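Local coordinates for 5-carboxyvanillate decarboxylase (Sphingomonas paucimobilis, PDB 4NI8), which probably catalyses the metal-dependent decarboxylation of 5-carboxyvanillate and binds manganese, at residues S30-L35 / H174-S179; T270-E275 / A295-Y300. One frame throughout, in Å; residues are numbered along the deposited sequence.

Contact 1 of 2, residues S30-L35 / H174-S179. With MN (manganese (II) ion), chain I; 1WB (5-methoxybenzene-1,3-dicarboxylic acid), chain J.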
loop_
_atom_site.group_PDB
_atom_site.type_symbol
_atom_site.label_atom_id
_atom_site.label_comp_id
_atom_site.label_asym_id
_atom_site.label_seq_id
_atom_site.Cartn_x
_atom_site.Cartn_y
_atom_site.Cartn_z
ATOM N N SER A 30 -6.683 -10.528 18.661
ATOM C CA SER A 30 -5.823 -9.642 17.886
ATOM C C SER A 30 -4.873 -10.432 16.999
ATOM O O SER A 30 -4.308 -11.438 17.426
ATOM C CB SER A 30 -4.996 -8.752 18.813
ATOM O OG SER A 30 -4.074 -7.972 18.065
ATOM N N LEU A 31 -4.681 -9.960 15.775
ATOM C CA LEU A 31 -3.797 -10.633 14.832
ATOM C C LEU A 31 -2.338 -10.642 15.310
ATOM O O LEU A 31 -1.540 -11.481 14.874
ATOM C CB LEU A 31 -3.938 -10.003 13.440
ATOM C CG LEU A 31 -3.315 -10.738 12.252
ATOM C CD1 LEU A 31 -3.957 -12.113 12.089
ATOM C CD2 LEU A 31 -3.477 -9.902 10.987
ATOM N N ASP A 32 -1.994 -9.737 16.230
ATOM C CA ASP A 32 -0.658 -9.740 16.818
ATOM C C ASP A 32 -0.368 -10.995 17.625
ATOM O O ASP A 32 0.788 -11.258 17.964
ATOM C CB ASP A 32 -0.428 -8.508 17.693
ATOM C CG ASP A 32 -0.219 -7.269 16.879
ATOM O OD1 ASP A 32 0.821 -7.195 16.193
ATOM O OD2 ASP A 32 -1.104 -6.386 16.903
ATOM N N MET A 33 -1.404 -11.776 17.930
ATOM C CA MET A 33 -1.214 -12.979 18.735
ATOM C C MET A 33 -0.384 -14.008 17.993
ATOM O O MET A 33 0.241 -14.870 18.604
ATOM C CB MET A 33 -2.548 -13.580 19.169
ATOM C CG MET A 33 -3.298 -12.766 20.224
ATOM S SD MET A 33 -2.396 -12.630 21.789
ATOM C CE MET A 33 -2.627 -14.266 22.466
ATOM N N ILE A 34 -0.376 -13.919 16.667
ATOM C CA ILE A 34 0.463 -14.812 15.875
ATOM C C ILE A 34 1.926 -14.602 16.232
ATOM O O ILE A 34 2.606 -15.534 16.661
ATOM C CB ILE A 34 0.231 -14.614 14.373
ATOM C CG1 ILE A 34 -1.163 -15.129 14.003
ATOM C CG2 ILE A 34 1.293 -15.358 13.572
ATOM C CD1 ILE A 34 -1.573 -14.816 12.561
ATOM N N LEU A 35 2.389 -13.365 16.085
ATOM C CA LEU A 35 3.729 -12.981 16.520
ATOM C C LEU A 35 3.965 -13.253 18.007
ATOM O O LEU A 35 4.997 -13.815 18.392
ATOM C CB LEU A 35 3.956 -11.500 16.240
ATOM C CG LEU A 35 5.084 -10.860 17.044
ATOM C CD1 LEU A 35 6.442 -11.237 16.465
ATOM C CD2 LEU A 35 4.870 -9.363 17.095
ATOM N N HIS A 174 5.647 2.793 14.402
ATOM C CA HIS A 174 6.135 1.493 13.963
ATOM C C HIS A 174 4.926 0.604 13.633
ATOM O O HIS A 174 3.832 0.847 14.130
ATOM C CB HIS A 174 6.953 0.884 15.119
ATOM C CG HIS A 174 7.652 -0.393 14.776
ATOM N ND1 HIS A 174 7.034 -1.624 14.846
ATOM C CD2 HIS A 174 8.921 -0.630 14.361
ATOM C CE1 HIS A 174 7.887 -2.563 14.474
ATOM N NE2 HIS A 174 9.039 -1.986 14.178
ATOM N N PRO A 175 5.105 -0.423 12.785
ATOM C CA PRO A 175 3.964 -1.315 12.534
ATOM C C PRO A 175 3.551 -2.203 13.712
ATOM O O PRO A 175 4.289 -2.374 14.683
ATOM C CB PRO A 175 4.470 -2.219 11.402
ATOM C CG PRO A 175 5.549 -1.431 10.731
ATOM C CD PRO A 175 6.221 -0.685 11.854
ATOM N N ARG A 176 2.340 -2.741 13.612
ATOM C CA ARG A 176 1.961 -3.977 14.296
ATOM C C ARG A 176 1.024 -4.670 13.318
ATOM O O ARG A 176 0.799 -4.150 12.221
ATOM C CB ARG A 176 1.272 -3.707 15.636
ATOM C CG ARG A 176 0.029 -2.825 15.536
ATOM C CD ARG A 176 -0.603 -2.594 16.920
ATOM N NE ARG A 176 -1.135 -3.832 17.493
ATOM C CZ ARG A 176 -1.951 -3.877 18.540
ATOM N NH1 ARG A 176 -2.332 -2.749 19.125
ATOM N NH2 ARG A 176 -2.396 -5.049 18.993
ATOM N N ALA A 177 0.499 -5.834 13.676
ATOM C CA ALA A 177 -0.352 -6.551 12.736
ATOM C C ALA A 177 -1.627 -5.746 12.455
ATOM O O ALA A 177 -2.052 -4.943 13.288
ATOM C CB ALA A 177 -0.679 -7.950 13.261
ATOM N N PRO A 178 -2.220 -5.933 11.265
ATOM C CA PRO A 178 -3.510 -5.316 10.930
ATOM C C PRO A 178 -4.527 -5.393 12.069
ATOM O O PRO A 178 -4.671 -6.444 12.702
ATOM C CB PRO A 178 -3.977 -6.163 9.754
ATOM C CG PRO A 178 -2.661 -6.413 9.002
ATOM C CD PRO A 178 -1.600 -6.572 10.089
ATOM N N SER A 179 -5.220 -4.277 12.308
ATOM C CA SER A 179 -6.263 -4.193 13.324
ATOM C C SER A 179 -7.462 -5.057 12.958
ATOM O O SER A 179 -7.555 -5.592 11.846
ATOM C CB SER A 179 -6.741 -2.748 13.461
ATOM O OG SER A 179 -7.639 -2.424 12.408
HETATM MN MN MN I . 10.827 -2.832 13.185
HETATM C C1 1WB J . 9.004 -8.472 12.462
HETATM C CO1 1WB J . 9.370 -7.432 11.589
HETATM C CO2 1WB J . 8.584 -8.177 13.757
HETATM C CM1 1WB J . 9.315 -6.124 12.032
HETATM C CM2 1WB J . 8.533 -6.838 14.195
HETATM O OM 1WB J . 8.136 -6.500 15.456
HETATM C CZ 1WB J . 8.894 -5.814 13.329
HETATM C CC 1WB J . 9.076 -9.861 11.977
HETATM C CV 1WB J . 7.586 -7.465 16.316
HETATM O O1 1WB J . 9.872 -10.146 11.044
HETATM O O2 1WB J . 8.344 -10.752 12.499
HETATM C CCC 1WB J . 9.539 -4.996 11.079
HETATM O O11 1WB J . 9.699 -3.852 11.561
HETATM O O22 1WB J . 9.568 -5.230 9.857
HETATM O O HOH W 1 -6.170 -7.745 14.611
HETATM O O HOH W 2 -3.457 -6.102 15.538
HETATM O O HOH W 3 10.555 -4.554 14.295
HETATM O O HOH W 4 11.851 -2.441 15.127
#

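Contact 2 of 2, residues T270-E275 / A295-Y300. With MN (manganese (II) ion), chain I; 1WB (5-methoxybenzene-1,3-dicarboxylic acid), chain J.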
loop_
_atom_site.group_PDB
_atom_site.type_symbol
_atom_site.label_atom_id
_atom_site.label_comp_id
_atom_site.label_asym_id
_atom_site.label_seq_id
_atom_site.Cartn_x
_atom_site.Cartn_y
_atom_site.Cartn_z
ATOM N N THR A 270 12.239 6.229 7.281
ATOM C CA THR A 270 13.479 5.465 7.376
ATOM C C THR A 270 13.508 4.318 6.379
ATOM O O THR A 270 12.470 3.938 5.830
ATOM C CB THR A 270 13.764 4.902 8.779
ATOM O OG1 THR A 270 13.082 3.654 8.948
ATOM C CG2 THR A 270 13.346 5.891 9.872
ATOM N N THR A 271 14.698 3.758 6.158
ATOM C CA THR A 271 14.897 2.717 5.150
ATOM C C THR A 271 14.793 1.295 5.709
ATOM O O THR A 271 15.171 0.332 5.035
ATOM C CB THR A 271 16.284 2.856 4.472
ATOM O OG1 THR A 271 17.323 2.647 5.440
ATOM C CG2 THR A 271 16.457 4.253 3.858
ATOM N N SER A 272 14.290 1.163 6.937
ATOM C CA SER A 272 14.228 -0.145 7.587
ATOM C C SER A 272 13.563 -1.170 6.683
ATOM O O SER A 272 12.475 -0.929 6.180
ATOM C CB SER A 272 13.466 -0.055 8.910
ATOM O OG SER A 272 12.197 0.554 8.726
ATOM N N GLY A 273 14.226 -2.300 6.450
ATOM C CA GLY A 273 13.609 -3.375 5.683
ATOM C C GLY A 273 13.397 -3.119 4.205
ATOM O O GLY A 273 12.714 -3.896 3.528
ATOM N N VAL A 274 13.966 -2.030 3.687
ATOM C CA VAL A 274 13.842 -1.721 2.262
ATOM C C VAL A 274 15.212 -1.288 1.761
ATOM O O VAL A 274 15.494 -0.099 1.625
ATOM C CB VAL A 274 12.787 -0.600 2.001
ATOM C CG1 VAL A 274 12.662 -0.305 0.513
ATOM C CG2 VAL A 274 11.419 -0.998 2.573
ATOM N N GLU A 275 16.071 -2.269 1.521
ATOM C CA GLU A 275 17.459 -2.004 1.153
ATOM C C GLU A 275 17.568 -1.968 -0.372
ATOM O O GLU A 275 18.269 -2.760 -0.993
ATOM C CB GLU A 275 18.372 -3.063 1.789
ATOM C CG GLU A 275 18.215 -3.081 3.326
ATOM C CD GLU A 275 18.963 -4.206 4.032
ATOM O OE1 GLU A 275 19.689 -4.978 3.376
ATOM O OE2 GLU A 275 18.802 -4.309 5.266
ATOM N N ALA A 295 18.137 2.897 8.715
ATOM C CA ALA A 295 17.860 2.009 9.843
ATOM C C ALA A 295 18.229 0.587 9.460
ATOM O O ALA A 295 18.453 0.292 8.284
ATOM C CB ALA A 295 16.388 2.093 10.255
ATOM N N ILE A 296 18.308 -0.287 10.456
ATOM C CA ILE A 296 18.600 -1.694 10.229
ATOM C C ILE A 296 17.361 -2.557 10.424
ATOM O O ILE A 296 17.133 -3.483 9.653
ATOM C CB ILE A 296 19.689 -2.207 11.206
ATOM C CG1 ILE A 296 20.997 -1.438 11.009
ATOM C CG2 ILE A 296 19.944 -3.703 11.008
ATOM C CD1 ILE A 296 21.959 -1.574 12.193
ATOM N N ASP A 297 16.575 -2.242 11.456
ATOM C CA ASP A 297 15.471 -3.097 11.908
ATOM C C ASP A 297 16.012 -4.348 12.614
ATOM O O ASP A 297 15.429 -5.432 12.527
ATOM C CB ASP A 297 14.530 -3.484 10.746
ATOM C CG ASP A 297 13.065 -3.403 11.120
ATOM O OD1 ASP A 297 12.749 -3.447 12.330
ATOM O OD2 ASP A 297 12.227 -3.292 10.187
ATOM N N TYR A 298 17.113 -4.173 13.338
ATOM C CA TYR A 298 17.685 -5.236 14.157
ATOM C C TYR A 298 16.746 -5.469 15.336
ATOM O O TYR A 298 16.164 -4.515 15.853
ATOM C CB TYR A 298 19.060 -4.790 14.672
ATOM C CG TYR A 298 19.791 -5.829 15.479
ATOM C CD1 TYR A 298 20.563 -6.811 14.859
ATOM C CD2 TYR A 298 19.700 -5.840 16.871
ATOM C CE1 TYR A 298 21.237 -7.766 15.604
ATOM C CE2 TYR A 298 20.369 -6.790 17.621
ATOM C CZ TYR A 298 21.137 -7.745 16.989
ATOM O OH TYR A 298 21.799 -8.688 17.751
ATOM N N PRO A 299 16.594 -6.730 15.786
ATOM C CA PRO A 299 17.232 -7.973 15.344
ATOM C C PRO A 299 16.401 -8.740 14.317
ATOM O O PRO A 299 16.720 -9.893 14.035
ATOM C CB PRO A 299 17.315 -8.780 16.641
ATOM C CG PRO A 299 16.058 -8.399 17.364
ATOM C CD PRO A 299 15.833 -6.929 17.032
ATOM N N TYR A 300 15.369 -8.111 13.761
ATOM C CA TYR A 300 14.533 -8.777 12.763
ATOM C C TYR A 300 15.204 -8.813 11.393
ATOM O O TYR A 300 14.840 -9.617 10.531
ATOM C CB TYR A 300 13.168 -8.103 12.678
ATOM C CG TYR A 300 12.455 -8.099 14.006
ATOM C CD1 TYR A 300 11.809 -9.238 14.463
ATOM C CD2 TYR A 300 12.452 -6.966 14.813
ATOM C CE1 TYR A 300 11.162 -9.248 15.685
ATOM C CE2 TYR A 300 11.809 -6.969 16.040
ATOM C CZ TYR A 300 11.167 -8.117 16.467
ATOM O OH TYR A 300 10.522 -8.128 17.685
HETATM MN MN MN I . 10.827 -2.832 13.185
HETATM C C1 1WB J . 9.004 -8.472 12.462
HETATM C CO1 1WB J . 9.370 -7.432 11.589
HETATM C CO2 1WB J . 8.584 -8.177 13.757
HETATM C CM1 1WB J . 9.315 -6.124 12.032
HETATM C CM2 1WB J . 8.533 -6.838 14.195
HETATM O OM 1WB J . 8.136 -6.500 15.456
HETATM C CZ 1WB J . 8.894 -5.814 13.329
HETATM C CC 1WB J . 9.076 -9.861 11.977
HETATM C CV 1WB J . 7.586 -7.465 16.316
HETATM O O1 1WB J . 9.872 -10.146 11.044
HETATM O O2 1WB J . 8.344 -10.752 12.499
HETATM C CCC 1WB J . 9.539 -4.996 11.079
HETATM O O11 1WB J . 9.699 -3.852 11.561
HETATM O O22 1WB J . 9.568 -5.230 9.857
HETATM O O HOH W 5 18.123 -0.031 5.569
HETATM O O HOH W 6 16.980 -2.799 6.904
HETATM O O HOH W 3 10.555 -4.554 14.295
HETATM O O HOH W 4 11.851 -2.441 15.127
#

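Contact 1 of 2, residues S30-L35 / H174-S179
With CG of Asp32 anti to the carbonyl carbon (chi1 -74°) and CG of Arg176 between the backbone N and the carbonyl carbon (chi1 57°), its chain bent at chi3, the two side chains cross at about a right angle. The guanidinium thereby presents its NE and NH2 edge to a single carboxylate oxygen. Arg176 NE lies 2.6 Å from Asp32 OD2 and Arg176 NH2 2.8 Å from it, both bonds bent and reaching OD2 from the same face of the carboxylate, in a side-on salt bridge. OD2 sits near the guanidinium plane, which is turned 35° from that of the carboxylate. The other oxygen, Asp32 OD1, takes the backbone N of Ala177 on its syn side, though tilted out of the carboxylate plane, at 2.9 Å in a nearly straight bond. With both oxygens engaged, the carboxylate is unlikely to rotate. The fold is the amidohydrolase TIM barrel, and 174-179 is the loop that leaves the C-terminal end of strand 171-174; the salt bridge and the Ala177 bond tie it to the type I turn (Ser30 to Met33) opening helix 33-40. Ser30 OG accepts from Asp32 N, a capping bond at the helix entry. Beside the charges runs an apolar strip: Leu31 CB rests against Ala177 CB at 3.9 Å, and Leu31 CD2 lies against the Pro178 ring. Water 1 links Leu31 N to Pro178 O; water 2 lies within hydrogen-bonding distance of Asp32 OD2 and Ala177 O. Arg176 NH1 turns to His146 O. At the start of the loop His174 ND1 donates to Pro175 O, 2.9 Å away, which helps fix the imidazole while His174 NE2 binds the manganese ion at 2.2 Å, alongside Glu8 and Asp297.

Contact 2 of 2, residues T270-E275 / A295-Y300
Ser272 and Ala295 pack closely where the loops after strands 267-270 and 292-293 run side by side, Ser272 CB lying 3.9 Å from Ala295 CB. The Ala295 methyl also touches Thr270 OG1, and Ser272 CB meets Asp297 OD2 at 3.7 Å. Polar ends in this dense part are held from elsewhere: Thr270 OG1 bonds to Tyr172, Ser272 OG to Glu8 and to His227 N, and Asp297 OD2 to His227 NE2.

The other side is looser and bridged by water. Only a weak bond, 3.4 Å from Ala295 N to Thr271 OG1, joins the segments directly there; Thr271 OG1 stands between its backbone N and carbonyl carbon (chi1 64°), which turns it to Ala295. Water 5 lies within hydrogen-bonding distance of Thr271 O, Thr271 OG1 and Ala295 O, while water 6 accepts from Gly273 N and lies equally close to Glu275 OE2 and Ile296 O. Gly273 occupies the type II turn from Thr271 to Val274.

Toward the metal, Asp297 OD1 binds manganese at 2.2 Å. Beyond the cis peptide before Pro299, the Tyr300 ring lays one face over the bound methoxybenzene dicarboxylate, whose ring carbon CO2 lies 3.4 Å above the Tyr300 plane, offset toward the rim, and Tyr300 OH bonds to Thr77. Replacing this tyrosine by an alanine would probably uncover this face of the ligand ring and leave Thr77 without that hydroxyl partner. Metal-binding and ligand-covering residues carried on loops at the C-terminal ends of neighbouring strands are characteristic of the amidohydrolase TIM-barrel active site.

Contact 1 and contact 2 lie in series along the chain, their centres 18 Å apart, yet their nearest atoms come within about 4 Å at the manganese ion. Each lends one ligand: His174 from contact 1 and Asp297 from contact 2, with Glu8, the bound dicarboxylate and waters 3 and 4 completing the coordination. The dicarboxylate lies between them, its methoxy carbon CV 3.4 Å from Leu35 CD2 of contact 1 and 3.3 Å from Tyr300 OH of contact 2. Arg46 and, from the second subunit, Arg238 also hydrogen-bond to it, so the pocket draws on both chains. The Asp32–Arg176 pair sits farther out, Arg176 about 12 Å from Asp297 between side chains.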